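Local coordinates for aminopeptidase N family protein (Idiomarina loihiensis L2TR, PDB 4FGM) that probably acts as a zinc-dependent aminopeptidase of the M61 family, removing residues from the amino ends of peptides, at residues A[128-133]-A[150-155]; A[143-148]-A[154-159]; A[390-393]-A[399-402]; A[402-407]-A[425-430]; A[535-540]-A[561-566]. All coordinates share one frame; numbering follows the deposited sequence.

Interaction 1: residues A[128-133]-A[150-155]; sequences HAPPEA and HSWGCF
Trp152 lays its indole against the backbone and side chains of Ala129 and Pro130, and the contact is best followed outward along this one side chain. At CB the chain turns so that CG stands anti to the carbonyl carbon (chi1 -46°), which sends the ring system across to the 128-133 loop. The five-membered ring comes first: CG, CD1, NE1 and CE2 all lie beneath the methyl group of Ala129, which makes a CH-pi contact over the face. Ala129 CA sits 3.4 Å above the plane, over the centre of the indole, so the flat surface rests on backbone as much as on side chain. A residue as small as alanine suits this place because it lets the main chain come down onto the ring. NE1 donates to the backbone O of Pro134, which fixes the rotation of the indole and satisfies its one polar atom. On the benzo side, CE3 passes His128 C at 3.8 Å. Farther out, CH2 and CZ2 meet Pro130 CD, the closer approach being 3.3 Å from CD to CH2, with the proline and indole side chains nearly at right angles. A serine in place of Trp152 would probably open a gap beneath Ala129 and Pro130 and leave the carbonyl of Pro134 without its donor. Leu127, Trp136 and Val138 also touch the indole. The indole packs the loop after strand 123-127 against the residues leading into its antiparallel neighbour, strand 153-157, in the M61 N-terminal region.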
# COMPACT_ATOMS: atom_id res chain seq x y z
N HIS A 128 7.54 24.95 -13.57
CA HIS A 128 8.63 25.93 -13.57
C HIS A 128 9.65 25.58 -12.49
O HIS A 128 9.28 25.14 -11.40
CB HIS A 128 8.06 27.33 -13.33
CG HIS A 128 7.03 27.74 -14.34
ND1 HIS A 128 7.35 28.29 -15.56
CD2 HIS A 128 5.68 27.60 -14.34
CE1 HIS A 128 6.25 28.48 -16.27
NE2 HIS A 128 5.22 28.06 -15.55
N ALA A 129 10.92 25.79 -12.80
CA ALA A 129 11.99 25.50 -11.85
C ALA A 129 11.87 26.39 -10.63
O ALA A 129 11.43 27.54 -10.72
CB ALA A 129 13.36 25.72 -12.50
N PRO A 130 12.22 25.86 -9.46
CA PRO A 130 12.11 26.72 -8.28
C PRO A 130 13.32 27.66 -8.28
O PRO A 130 14.46 27.22 -8.39
CB PRO A 130 12.14 25.71 -7.13
CG PRO A 130 12.97 24.60 -7.67
CD PRO A 130 12.49 24.46 -9.08
N PRO A 131 13.07 28.97 -8.18
CA PRO A 131 14.17 29.94 -8.18
C PRO A 131 15.29 29.58 -7.20
O PRO A 131 16.46 29.83 -7.46
CB PRO A 131 13.48 31.25 -7.80
CG PRO A 131 12.13 31.08 -8.39
CD PRO A 131 11.78 29.65 -8.02
N GLU A 132 14.91 28.97 -6.08
CA GLU A 132 15.87 28.60 -5.05
C GLU A 132 16.60 27.30 -5.32
O GLU A 132 17.52 26.95 -4.58
CB GLU A 132 15.17 28.51 -3.70
CG GLU A 132 14.37 29.75 -3.33
CD GLU A 132 13.41 29.51 -2.17
OE1 GLU A 132 13.86 29.48 -1.00
OE2 GLU A 132 12.20 29.33 -2.43
N ALA A 133 16.19 26.57 -6.36
CA ALA A 133 16.80 25.29 -6.69
C ALA A 133 16.67 24.97 -8.17
O ALA A 133 16.11 23.94 -8.55
CB ALA A 133 16.16 24.17 -5.87
N HIS A 150 14.66 15.16 -18.17
CA HIS A 150 14.58 15.06 -16.72
C HIS A 150 14.66 16.45 -16.12
O HIS A 150 15.17 16.65 -15.01
CB HIS A 150 15.73 14.20 -16.18
CG HIS A 150 15.59 12.75 -16.48
ND1 HIS A 150 14.49 12.01 -16.07
CD2 HIS A 150 16.38 11.89 -17.16
CE1 HIS A 150 14.62 10.77 -16.49
NE2 HIS A 150 15.76 10.67 -17.16
N SER A 151 14.15 17.43 -16.85
CA SER A 151 14.20 18.79 -16.37
C SER A 151 12.85 19.46 -16.47
O SER A 151 11.83 18.80 -16.68
CB SER A 151 15.25 19.58 -17.15
OG SER A 151 15.63 20.74 -16.43
N TRP A 152 12.85 20.78 -16.33
CA TRP A 152 11.63 21.57 -16.38
C TRP A 152 10.96 21.54 -17.76
O TRP A 152 11.59 21.21 -18.76
CB TRP A 152 11.96 23.00 -15.95
CG TRP A 152 12.81 22.97 -14.72
CD1 TRP A 152 14.15 23.21 -14.64
CD2 TRP A 152 12.41 22.49 -13.43
NE1 TRP A 152 14.62 22.90 -13.38
CE2 TRP A 152 13.57 22.45 -12.62
CE3 TRP A 152 11.19 22.08 -12.88
CZ2 TRP A 152 13.54 22.02 -11.29
CZ3 TRP A 152 11.16 21.65 -11.55
CH2 TRP A 152 12.33 21.62 -10.77
N GLY A 153 9.66 21.86 -17.80
CA GLY A 153 8.96 21.85 -19.07
C GLY A 153 7.44 21.76 -19.01
O GLY A 153 6.83 21.99 -17.97
N CYS A 154 6.84 21.40 -20.14
CA CYS A 154 5.40 21.29 -20.26
C CYS A 154 4.95 19.86 -20.47
O CYS A 154 5.58 19.10 -21.20
CB CYS A 154 4.92 22.16 -21.43
SG CYS A 154 5.18 23.93 -21.18
N PHE A 155 3.85 19.50 -19.82
CA PHE A 155 3.33 18.15 -19.91
C PHE A 155 1.85 18.20 -20.26
O PHE A 155 1.17 19.20 -20.00
CB PHE A 155 3.52 17.42 -18.57
CG PHE A 155 4.95 17.40 -18.09
CD1 PHE A 155 5.49 18.50 -17.43
CD2 PHE A 155 5.76 16.29 -18.31
CE1 PHE A 155 6.82 18.51 -17.01
CE2 PHE A 155 7.09 16.28 -17.91
CZ PHE A 155 7.62 17.39 -17.24

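Interaction 2: residues A[143-148]-A[154-159]; sequences PRKSGQ and CFRADN
Cys154 O is gripped by two donors of the 143-148 loop, Lys145 N at 2.7 Å and Ser146 N at 3.2 Å, both arriving from the same face of its carbonyl plane. Cys154 N in turn donates to Ser146 OG at 3.2 Å and, weakly, to Ser146 O. The hydroxyl reaches that N-H because OG sits between the backbone N and the carbonyl carbon (chi1 80°), a place a small serine side chain can take. At the other end Arg156 N gives a fairly straight bond to Pro143 O at 3.0 Å, and Arg144 and Phe155 between them form a single beta bridge. Arg144 folds back at chi3: its NH1 bonds Ser146 O at 2.8 Å nearly in the guanidinium plane, while NH2 donates to Ser151 O. Gln148 O lies over one guanidinium face and Phe155 CZ over the opposite one, the ring plane turned 58° away. Lys145 and Arg156 run side by side through their methylenes, and Arg156 NH1 forms a salt bridge with Asp158 OD1 at 2.9 Å, which would probably ease the nearness of two like charges. The loop thus borders strand 153-157, which pairs with strand 123-127 and leads into helix 160-163, whose start is capped by Asn159.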
# COMPACT_ATOMS: atom_id res chain seq x y z
N PRO A 143 3.10 12.49 -19.88
CA PRO A 143 3.63 12.75 -21.23
C PRO A 143 4.26 14.13 -21.32
O PRO A 143 3.64 15.15 -20.98
CB PRO A 143 2.39 12.63 -22.12
CG PRO A 143 1.57 11.58 -21.39
CD PRO A 143 1.70 12.02 -19.94
N ARG A 144 5.51 14.17 -21.77
CA ARG A 144 6.22 15.44 -21.88
C ARG A 144 6.03 16.09 -23.25
O ARG A 144 6.14 15.44 -24.28
CB ARG A 144 7.72 15.22 -21.62
CG ARG A 144 8.55 16.49 -21.75
CD ARG A 144 10.02 16.21 -21.53
NE ARG A 144 10.36 15.95 -20.13
CZ ARG A 144 10.51 16.90 -19.21
NH1 ARG A 144 10.33 18.18 -19.53
NH2 ARG A 144 10.88 16.57 -17.98
N LYS A 145 5.74 17.39 -23.23
CA LYS A 145 5.56 18.16 -24.46
C LYS A 145 6.78 19.03 -24.77
O LYS A 145 7.06 19.30 -25.93
CB LYS A 145 4.32 19.05 -24.35
CG LYS A 145 3.02 18.30 -24.08
CD LYS A 145 2.75 17.22 -25.13
CE LYS A 145 2.47 17.82 -26.49
NZ LYS A 145 2.09 16.76 -27.48
N SER A 146 7.50 19.47 -23.74
CA SER A 146 8.70 20.29 -23.97
C SER A 146 9.70 20.20 -22.82
O SER A 146 9.37 19.70 -21.74
CB SER A 146 8.32 21.76 -24.19
OG SER A 146 8.08 22.41 -22.96
N GLY A 147 10.92 20.67 -23.06
CA GLY A 147 11.95 20.65 -22.03
C GLY A 147 12.87 19.45 -22.10
O GLY A 147 12.53 18.44 -22.72
N GLN A 148 14.05 19.55 -21.48
CA GLN A 148 15.00 18.43 -21.46
C GLN A 148 14.30 17.32 -20.65
O GLN A 148 13.62 17.60 -19.67
CB GLN A 148 16.30 18.85 -20.78
CG GLN A 148 16.95 20.12 -21.37
CD GLN A 148 17.64 19.89 -22.70
OE1 GLN A 148 17.64 18.78 -23.24
NE2 GLN A 148 18.25 20.95 -23.24
N CYS A 154 6.84 21.40 -20.14
CA CYS A 154 5.40 21.29 -20.26
C CYS A 154 4.95 19.86 -20.47
O CYS A 154 5.58 19.10 -21.20
CB CYS A 154 4.92 22.16 -21.43
SG CYS A 154 5.18 23.93 -21.18
N PHE A 155 3.85 19.50 -19.82
CA PHE A 155 3.33 18.15 -19.91
C PHE A 155 1.85 18.20 -20.26
O PHE A 155 1.17 19.20 -20.00
CB PHE A 155 3.52 17.42 -18.57
CG PHE A 155 4.95 17.40 -18.09
CD1 PHE A 155 5.49 18.50 -17.43
CD2 PHE A 155 5.76 16.29 -18.31
CE1 PHE A 155 6.82 18.51 -17.01
CE2 PHE A 155 7.09 16.28 -17.91
CZ PHE A 155 7.62 17.39 -17.24
N ARG A 156 1.35 17.12 -20.86
CA ARG A 156 -0.05 17.05 -21.26
C ARG A 156 -0.73 15.74 -20.84
O ARG A 156 -0.16 14.66 -21.00
CB ARG A 156 -0.18 17.21 -22.78
CG ARG A 156 -1.60 17.15 -23.30
CD ARG A 156 -1.65 17.31 -24.82
NE ARG A 156 -3.00 17.17 -25.35
CZ ARG A 156 -3.70 16.04 -25.33
NH1 ARG A 156 -3.19 14.93 -24.79
NH2 ARG A 156 -4.93 16.01 -25.83
N ALA A 157 -1.94 15.86 -20.31
CA ALA A 157 -2.72 14.70 -19.90
C ALA A 157 -4.02 14.75 -20.70
O ALA A 157 -4.54 15.83 -20.98
CB ALA A 157 -3.02 14.75 -18.41
N ASP A 158 -4.56 13.59 -21.08
CA ASP A 158 -5.79 13.58 -21.86
C ASP A 158 -7.00 14.18 -21.15
O ASP A 158 -7.92 14.67 -21.80
CB ASP A 158 -6.12 12.15 -22.31
CG ASP A 158 -5.07 11.59 -23.26
OD1 ASP A 158 -4.37 12.39 -23.92
OD2 ASP A 158 -4.96 10.35 -23.38
N ASN A 159 -6.99 14.17 -19.82
CA ASN A 159 -8.10 14.71 -19.04
C ASN A 159 -7.73 14.82 -17.56
O ASN A 159 -6.68 14.33 -17.13
CB ASN A 159 -9.33 13.81 -19.20
CG ASN A 159 -9.01 12.36 -18.97
OD1 ASN A 159 -8.44 11.99 -17.94
ND2 ASN A 159 -9.36 11.51 -19.94

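Interaction 3: residues A[390-393]-A[399-402]; sequences MLRL and LTLA
The guanidinium of Arg392 carries the methyl group of Thr400 on one face, CG2 standing 3.6 Å above the plane and over its centre; the nearest guanidinium atom is CZ. Two of its nitrogens have partners of their own: NE makes a salt bridge to Asp388, and NH2 a weak bond to Tyr316 OH. Arginine suits the place because its flat end can offer an apolar face to a methyl while its rim meets a carboxylate. The extended chain from CG to NE carries the group across to Thr400. There OG1 takes the position between backbone N and carbonyl carbon (chi1 58°), from which it caps Arg403 N at the start of helix 401-413, so that CG2 is the branch turned to the arginine. Next to this pair, Leu391 and Leu399 pack at a slant, CG to CD2 at 3.9 Å, and Leu399 O comes within 3.6 Å of Leu391 CB. Asp388 also accepts from Leu401 N, and Ser395 OG bonds both Leu391 O and Leu399 N, tying the two helix ends through side chains. The chemistry is divided, then: branched carbons fill the interior of this helix-to-helix turn, and the buried positive charge of Arg392 is probably balanced by the carboxylate of Asp388.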
# COMPACT_ATOMS: atom_id res chain seq x y z
N MSE A 390 -5.90 -24.72 -5.70
CA MSE A 390 -7.09 -25.44 -6.09
C MSE A 390 -7.21 -25.59 -7.61
O MSE A 390 -7.48 -26.68 -8.11
CB MSE A 390 -8.32 -24.75 -5.54
CG MSE A 390 -8.50 -24.94 -4.05
SE MSE A 390 -9.99 -23.94 -3.36
CE MSE A 390 -11.45 -25.11 -3.87
N LEU A 391 -7.00 -24.49 -8.33
CA LEU A 391 -7.07 -24.51 -9.78
C LEU A 391 -6.03 -25.45 -10.37
O LEU A 391 -6.26 -26.09 -11.39
CB LEU A 391 -6.86 -23.09 -10.33
CG LEU A 391 -8.09 -22.22 -10.65
CD1 LEU A 391 -9.25 -22.54 -9.74
CD2 LEU A 391 -7.69 -20.76 -10.52
N ARG A 392 -4.87 -25.53 -9.73
CA ARG A 392 -3.81 -26.40 -10.23
C ARG A 392 -4.20 -27.87 -10.10
O ARG A 392 -4.03 -28.64 -11.04
CB ARG A 392 -2.50 -26.12 -9.49
CG ARG A 392 -1.93 -24.73 -9.78
CD ARG A 392 -0.68 -24.44 -8.98
NE ARG A 392 -0.25 -23.05 -9.14
CZ ARG A 392 0.95 -22.68 -9.59
NH1 ARG A 392 1.85 -23.60 -9.93
NH2 ARG A 392 1.25 -21.40 -9.69
N LEU A 393 -4.72 -28.26 -8.94
CA LEU A 393 -5.12 -29.64 -8.72
C LEU A 393 -6.31 -30.04 -9.59
O LEU A 393 -6.37 -31.16 -10.10
CB LEU A 393 -5.46 -29.86 -7.24
CG LEU A 393 -4.35 -29.55 -6.24
CD1 LEU A 393 -4.90 -29.66 -4.83
CD2 LEU A 393 -3.19 -30.50 -6.44
N LEU A 399 -3.93 -25.01 -15.32
CA LEU A 399 -4.46 -23.68 -15.08
C LEU A 399 -3.95 -23.14 -13.75
O LEU A 399 -4.17 -23.75 -12.70
CB LEU A 399 -5.99 -23.72 -15.06
CG LEU A 399 -6.72 -22.40 -14.79
CD1 LEU A 399 -6.60 -21.50 -16.01
CD2 LEU A 399 -8.17 -22.68 -14.48
N THR A 400 -3.26 -22.00 -13.79
CA THR A 400 -2.74 -21.37 -12.58
C THR A 400 -3.53 -20.09 -12.33
O THR A 400 -4.24 -19.62 -13.21
CB THR A 400 -1.24 -20.99 -12.72
OG1 THR A 400 -1.08 -20.12 -13.84
CG2 THR A 400 -0.39 -22.23 -12.90
N LEU A 401 -3.42 -19.53 -11.12
CA LEU A 401 -4.11 -18.28 -10.81
C LEU A 401 -3.51 -17.19 -11.69
O LEU A 401 -4.20 -16.25 -12.10
CB LEU A 401 -3.96 -17.91 -9.32
CG LEU A 401 -4.50 -16.53 -8.89
CD1 LEU A 401 -6.01 -16.45 -9.09
CD2 LEU A 401 -4.14 -16.29 -7.43
N ALA A 402 -2.21 -17.30 -11.96
CA ALA A 402 -1.54 -16.32 -12.81
C ALA A 402 -2.24 -16.29 -14.17
O ALA A 402 -2.57 -15.22 -14.68
CB ALA A 402 -0.06 -16.68 -12.98

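Interaction 4: residues A[402-407]-A[425-430]; sequences ARVMKE and INWLNQ
Apolar contacts come first: Val404 CG1 meets Trp427 CZ3 at 3.4 Å, and the same methyl reaches Leu428 CD2 at 4.3 Å. Val404 and Trp427 slide past each other in opposite directions, so that the benzo end of the indole lies beside the valine branches. Trp427 extends this far because its CG is anti to the backbone N (chi1 -171°), the rotamer that throws the ring out from helix 423-429 toward its neighbour. A large flat residue is apt here, since the two short axis segments pass 12.3 Å apart and the indole spans much of that distance. Valine, branched at CB, presents a compact patch of carbon to it, and Leu428 CD2 closes in at the edge of the same ring.

The polar contacts are few. Glu407 OE1 lies at the ring edge near its plane, 3.4 Å from Trp427 CH2, where the partly positive ring hydrogens would be expected to suit a carboxylate oxygen; the two planes stand 65° apart. The other oxygen, OE2, sits over one face of the Arg403 guanidinium at 3.0 Å from NE, an attraction of charges alone. Trp427 NE1 donates to Glu411, one turn farther along helix 401-413, so both ends of the indole are held by that helix.

With segments inclined at 112°, this is a steeply crossed helix pair bridged by a tryptophan, within the helical part of the protein that follows the zinc-binding residues in the chain.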
# COMPACT_ATOMS: atom_id res chain seq x y z
N ALA A 402 -2.21 -17.30 -11.96
CA ALA A 402 -1.54 -16.32 -12.81
C ALA A 402 -2.24 -16.29 -14.17
O ALA A 402 -2.57 -15.22 -14.68
CB ALA A 402 -0.06 -16.68 -12.98
N ARG A 403 -2.49 -17.47 -14.73
CA ARG A 403 -3.17 -17.56 -16.02
C ARG A 403 -4.54 -16.89 -15.93
O ARG A 403 -4.96 -16.18 -16.85
CB ARG A 403 -3.32 -19.03 -16.45
CG ARG A 403 -4.11 -19.17 -17.74
CD ARG A 403 -3.65 -20.33 -18.61
NE ARG A 403 -4.20 -20.21 -19.95
CZ ARG A 403 -3.90 -19.23 -20.81
NH1 ARG A 403 -3.04 -18.28 -20.46
NH2 ARG A 403 -4.47 -19.19 -22.00
N VAL A 404 -5.24 -17.11 -14.83
CA VAL A 404 -6.55 -16.51 -14.64
C VAL A 404 -6.46 -14.99 -14.64
O VAL A 404 -7.33 -14.30 -15.20
CB VAL A 404 -7.20 -17.00 -13.33
CG1 VAL A 404 -8.47 -16.21 -13.03
CG2 VAL A 404 -7.53 -18.49 -13.44
N MSE A 405 -5.41 -14.45 -14.01
CA MSE A 405 -5.23 -13.00 -13.96
C MSE A 405 -5.03 -12.45 -15.37
O MSE A 405 -5.63 -11.43 -15.74
CB MSE A 405 -4.02 -12.62 -13.08
CG MSE A 405 -4.13 -13.01 -11.61
SE MSE A 405 -5.68 -12.24 -10.72
CE MSE A 405 -5.24 -10.36 -10.99
N LYS A 406 -4.18 -13.12 -16.14
CA LYS A 406 -3.91 -12.71 -17.52
C LYS A 406 -5.22 -12.58 -18.29
O LYS A 406 -5.53 -11.53 -18.86
CB LYS A 406 -3.03 -13.75 -18.23
CG LYS A 406 -2.76 -13.43 -19.70
CD LYS A 406 -2.42 -14.68 -20.50
CE LYS A 406 -3.64 -15.23 -21.23
NZ LYS A 406 -4.05 -14.38 -22.40
N GLU A 407 -5.99 -13.67 -18.30
CA GLU A 407 -7.26 -13.71 -18.99
C GLU A 407 -8.25 -12.68 -18.47
O GLU A 407 -8.89 -11.98 -19.26
CB GLU A 407 -7.84 -15.13 -18.91
CG GLU A 407 -7.04 -16.14 -19.72
CD GLU A 407 -7.51 -17.56 -19.53
OE1 GLU A 407 -8.72 -17.76 -19.28
OE2 GLU A 407 -6.68 -18.50 -19.66
N ILE A 425 -16.09 -14.54 -9.33
CA ILE A 425 -16.59 -15.86 -8.93
C ILE A 425 -17.40 -16.50 -10.07
O ILE A 425 -17.23 -17.69 -10.37
CB ILE A 425 -17.44 -15.80 -7.64
CG1 ILE A 425 -17.65 -17.22 -7.10
CG2 ILE A 425 -18.78 -15.13 -7.90
CD1 ILE A 425 -18.42 -17.29 -5.80
N ASN A 426 -18.26 -15.72 -10.71
CA ASN A 426 -19.06 -16.24 -11.82
C ASN A 426 -18.15 -16.65 -12.97
O ASN A 426 -18.38 -17.67 -13.62
CB ASN A 426 -20.05 -15.19 -12.30
CG ASN A 426 -21.17 -14.95 -11.30
OD1 ASN A 426 -22.00 -14.07 -11.49
ND2 ASN A 426 -21.20 -15.74 -10.24
N TRP A 427 -17.10 -15.86 -13.21
CA TRP A 427 -16.15 -16.15 -14.28
C TRP A 427 -15.50 -17.51 -14.02
O TRP A 427 -15.23 -18.27 -14.95
CB TRP A 427 -15.07 -15.07 -14.33
CG TRP A 427 -14.18 -15.17 -15.53
CD1 TRP A 427 -14.39 -14.62 -16.76
CD2 TRP A 427 -12.93 -15.88 -15.62
NE1 TRP A 427 -13.36 -14.94 -17.61
CE2 TRP A 427 -12.45 -15.71 -16.93
CE3 TRP A 427 -12.18 -16.64 -14.71
CZ2 TRP A 427 -11.25 -16.28 -17.37
CZ3 TRP A 427 -10.98 -17.20 -15.15
CH2 TRP A 427 -10.53 -17.02 -16.46
N LEU A 428 -15.26 -17.82 -12.75
CA LEU A 428 -14.66 -19.10 -12.40
C LEU A 428 -15.70 -20.22 -12.40
O LEU A 428 -15.40 -21.36 -12.76
CB LEU A 428 -13.98 -19.00 -11.03
CG LEU A 428 -12.72 -18.12 -10.98
CD1 LEU A 428 -12.38 -17.76 -9.54
CD2 LEU A 428 -11.58 -18.85 -11.64
N ASN A 429 -16.93 -19.89 -12.01
CA ASN A 429 -18.00 -20.89 -11.99
C ASN A 429 -18.46 -21.32 -13.38
O ASN A 429 -19.17 -22.32 -13.53
CB ASN A 429 -19.20 -20.39 -11.18
CG ASN A 429 -18.94 -20.44 -9.68
OD1 ASN A 429 -18.03 -21.13 -9.21
ND2 ASN A 429 -19.76 -19.72 -8.91
N GLN A 430 -18.07 -20.56 -14.40
CA GLN A 430 -18.43 -20.87 -15.77
C GLN A 430 -17.18 -21.25 -16.55
O GLN A 430 -17.15 -21.16 -17.78
CB GLN A 430 -19.13 -19.68 -16.44
CG GLN A 430 -20.56 -19.37 -15.94
CD GLN A 430 -21.62 -20.38 -16.41
OE1 GLN A 430 -21.58 -20.86 -17.54
NE2 GLN A 430 -22.58 -20.67 -15.54

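Interaction 5: residues A[535-540]-A[561-566]; sequences RILERY and LTWQEP
Tyr540 and Trp563 meet as two aromatic rings whose planes are nearly parallel (23°) but slid apart, so that they barely overlap; Trp563 NE1 lies over the tyrosine face, 3.5 Å from Tyr540 CG. Tyr540 CB also touches the five-membered ring, 3.7 Å from Trp563 CD1. At the far end of the indole Leu537 approaches nearly at right angles, its CG 3.8 Å from Trp563 CH2 and its two methyls close behind. Leucine suits this spot, a branched tip that can straddle the corner of a flat ring. Trp563 reaches both partners with CG anti to its carbonyl carbon (chi1 -58°). A glycine in place of Trp563 would probably leave Leu537 and Tyr540 without their shared support and set the tyrosine ring freer to turn.

In the next shell Leu561 CD2 covers one face of the indole, 3.6 Å above its plane, and Phe487 meets it edge-to-face. Tyr540 OH is hydrogen-bonded to Asp524, which holds the phenol from its other end. A type I turn from Leu537 to Tyr540 brings these two residues to the same indole. The tryptophan thus packs the end of helix 533-537 against the end of strand 555-562, consistent with the C-terminal PDZ-like domain.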
# COMPACT_ATOMS: atom_id res chain seq x y z
N ARG A 535 13.72 -12.37 29.91
CA ARG A 535 14.33 -13.11 31.01
C ARG A 535 13.23 -13.39 32.03
O ARG A 535 13.01 -14.52 32.45
CB ARG A 535 15.43 -12.28 31.69
CG ARG A 535 16.78 -12.29 30.99
CD ARG A 535 17.50 -10.94 31.17
NE ARG A 535 17.12 -10.26 32.40
CZ ARG A 535 17.59 -9.07 32.77
NH1 ARG A 535 18.46 -8.42 32.00
NH2 ARG A 535 17.19 -8.51 33.91
N ILE A 536 12.54 -12.32 32.42
CA ILE A 536 11.45 -12.40 33.39
C ILE A 536 10.38 -13.42 32.99
O ILE A 536 9.92 -14.19 33.83
CB ILE A 536 10.79 -11.00 33.58
CG1 ILE A 536 11.79 -10.03 34.22
CG2 ILE A 536 9.54 -11.12 34.45
CD1 ILE A 536 11.32 -8.59 34.26
N LEU A 537 10.00 -13.44 31.72
CA LEU A 537 8.96 -14.36 31.28
C LEU A 537 9.35 -15.82 31.08
O LEU A 537 8.48 -16.68 31.00
CB LEU A 537 8.30 -13.83 30.01
CG LEU A 537 7.15 -12.88 30.33
CD1 LEU A 537 7.56 -11.88 31.39
CD2 LEU A 537 6.72 -12.18 29.06
N GLU A 538 10.65 -16.11 31.00
CA GLU A 538 11.10 -17.50 30.84
C GLU A 538 11.05 -18.19 32.20
O GLU A 538 11.53 -19.30 32.37
CB GLU A 538 12.54 -17.52 30.29
CG GLU A 538 13.61 -17.74 31.36
CD GLU A 538 14.84 -16.85 31.19
OE1 GLU A 538 15.29 -16.27 32.21
OE2 GLU A 538 15.37 -16.75 30.06
N ARG A 539 10.44 -17.53 33.18
CA ARG A 539 10.34 -18.07 34.52
C ARG A 539 8.96 -18.53 34.88
O ARG A 539 8.73 -19.03 35.97
CB ARG A 539 10.77 -17.01 35.53
CG ARG A 539 12.24 -16.81 35.59
CD ARG A 539 12.55 -15.43 36.04
NE ARG A 539 13.98 -15.16 36.00
CZ ARG A 539 14.49 -13.94 36.00
NH1 ARG A 539 13.69 -12.89 36.06
NH2 ARG A 539 15.80 -13.77 35.94
N TYR A 540 8.04 -18.36 33.95
CA TYR A 540 6.67 -18.73 34.22
C TYR A 540 6.11 -19.77 33.28
O TYR A 540 6.62 -19.98 32.18
CB TYR A 540 5.80 -17.48 34.15
CG TYR A 540 6.33 -16.39 35.03
CD1 TYR A 540 6.25 -16.50 36.42
CD2 TYR A 540 6.96 -15.27 34.49
CE1 TYR A 540 6.77 -15.52 37.24
CE2 TYR A 540 7.49 -14.29 35.31
CZ TYR A 540 7.39 -14.42 36.68
OH TYR A 540 7.91 -13.45 37.50
N LEU A 561 -2.09 -10.70 37.22
CA LEU A 561 -2.17 -11.39 35.94
C LEU A 561 -1.84 -12.88 36.05
O LEU A 561 -0.87 -13.28 36.71
CB LEU A 561 -1.25 -10.71 34.92
CG LEU A 561 -1.14 -11.29 33.51
CD1 LEU A 561 -0.64 -10.22 32.57
CD2 LEU A 561 -0.20 -12.50 33.50
N THR A 562 -2.65 -13.71 35.41
CA THR A 562 -2.42 -15.14 35.42
C THR A 562 -2.12 -15.56 34.00
O THR A 562 -2.96 -15.40 33.11
CB THR A 562 -3.64 -15.92 35.95
OG1 THR A 562 -3.96 -15.48 37.27
CG2 THR A 562 -3.33 -17.42 35.99
N TRP A 563 -0.92 -16.09 33.78
CA TRP A 563 -0.50 -16.51 32.45
C TRP A 563 -1.35 -17.63 31.91
O TRP A 563 -1.45 -18.69 32.52
CB TRP A 563 0.96 -16.96 32.47
CG TRP A 563 1.90 -15.91 32.97
CD1 TRP A 563 2.51 -15.86 34.19
CD2 TRP A 563 2.33 -14.75 32.25
NE1 TRP A 563 3.30 -14.74 34.27
CE2 TRP A 563 3.21 -14.04 33.10
CE3 TRP A 563 2.06 -14.24 30.97
CZ2 TRP A 563 3.81 -12.84 32.71
CZ3 TRP A 563 2.66 -13.04 30.59
CH2 TRP A 563 3.53 -12.36 31.46
N GLN A 564 -1.97 -17.39 30.75
CA GLN A 564 -2.81 -18.40 30.12
C GLN A 564 -1.94 -19.30 29.26
O GLN A 564 -0.74 -19.09 29.13
CB GLN A 564 -3.85 -17.75 29.21
CG GLN A 564 -4.98 -17.02 29.88
CD GLN A 564 -5.95 -16.42 28.87
OE1 GLN A 564 -5.71 -16.46 27.66
NE2 GLN A 564 -7.04 -15.84 29.36
N GLU A 565 -2.58 -20.32 28.69
CA GLU A 565 -1.89 -21.23 27.78
C GLU A 565 -1.82 -20.37 26.52
O GLU A 565 -2.83 -20.11 25.88
CB GLU A 565 -2.76 -22.47 27.54
CG GLU A 565 -2.08 -23.55 26.72
CD GLU A 565 -0.86 -24.13 27.42
OE1 GLU A 565 -1.03 -24.71 28.51
OE2 GLU A 565 0.26 -24.00 26.88
N PRO A 566 -0.61 -19.90 26.16
CA PRO A 566 -0.44 -19.05 24.97
C PRO A 566 -0.88 -19.67 23.65
O PRO A 566 -0.82 -20.89 23.46
CB PRO A 566 1.04 -18.72 24.99
CG PRO A 566 1.63 -19.97 25.56
CD PRO A 566 0.70 -20.28 26.71

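Overall arrangement
Interactions 1 and 2 share strand 153-157 in the N-terminal region and touch where Arg144 NH2 meets Ser151 O at 2.7 Å; the first is partly buried and made by an indole, while the second is a surface contact dominated by backbone hydrogen bonds. Interactions 3 and 4 both use helix 401-413, with centres about 10 Å apart, and Val404 of the latter packs on Leu391 and Leu399 of the former. Interaction 3 is the more buried, and its arginine lies under a threonine methyl with a carboxylate as its partner, whereas interaction 4 is largely an indole against carbon. Interaction 5 stands apart, yet like interactions 1 and 4 it relies on one tryptophan. All five lie away from the zinc site.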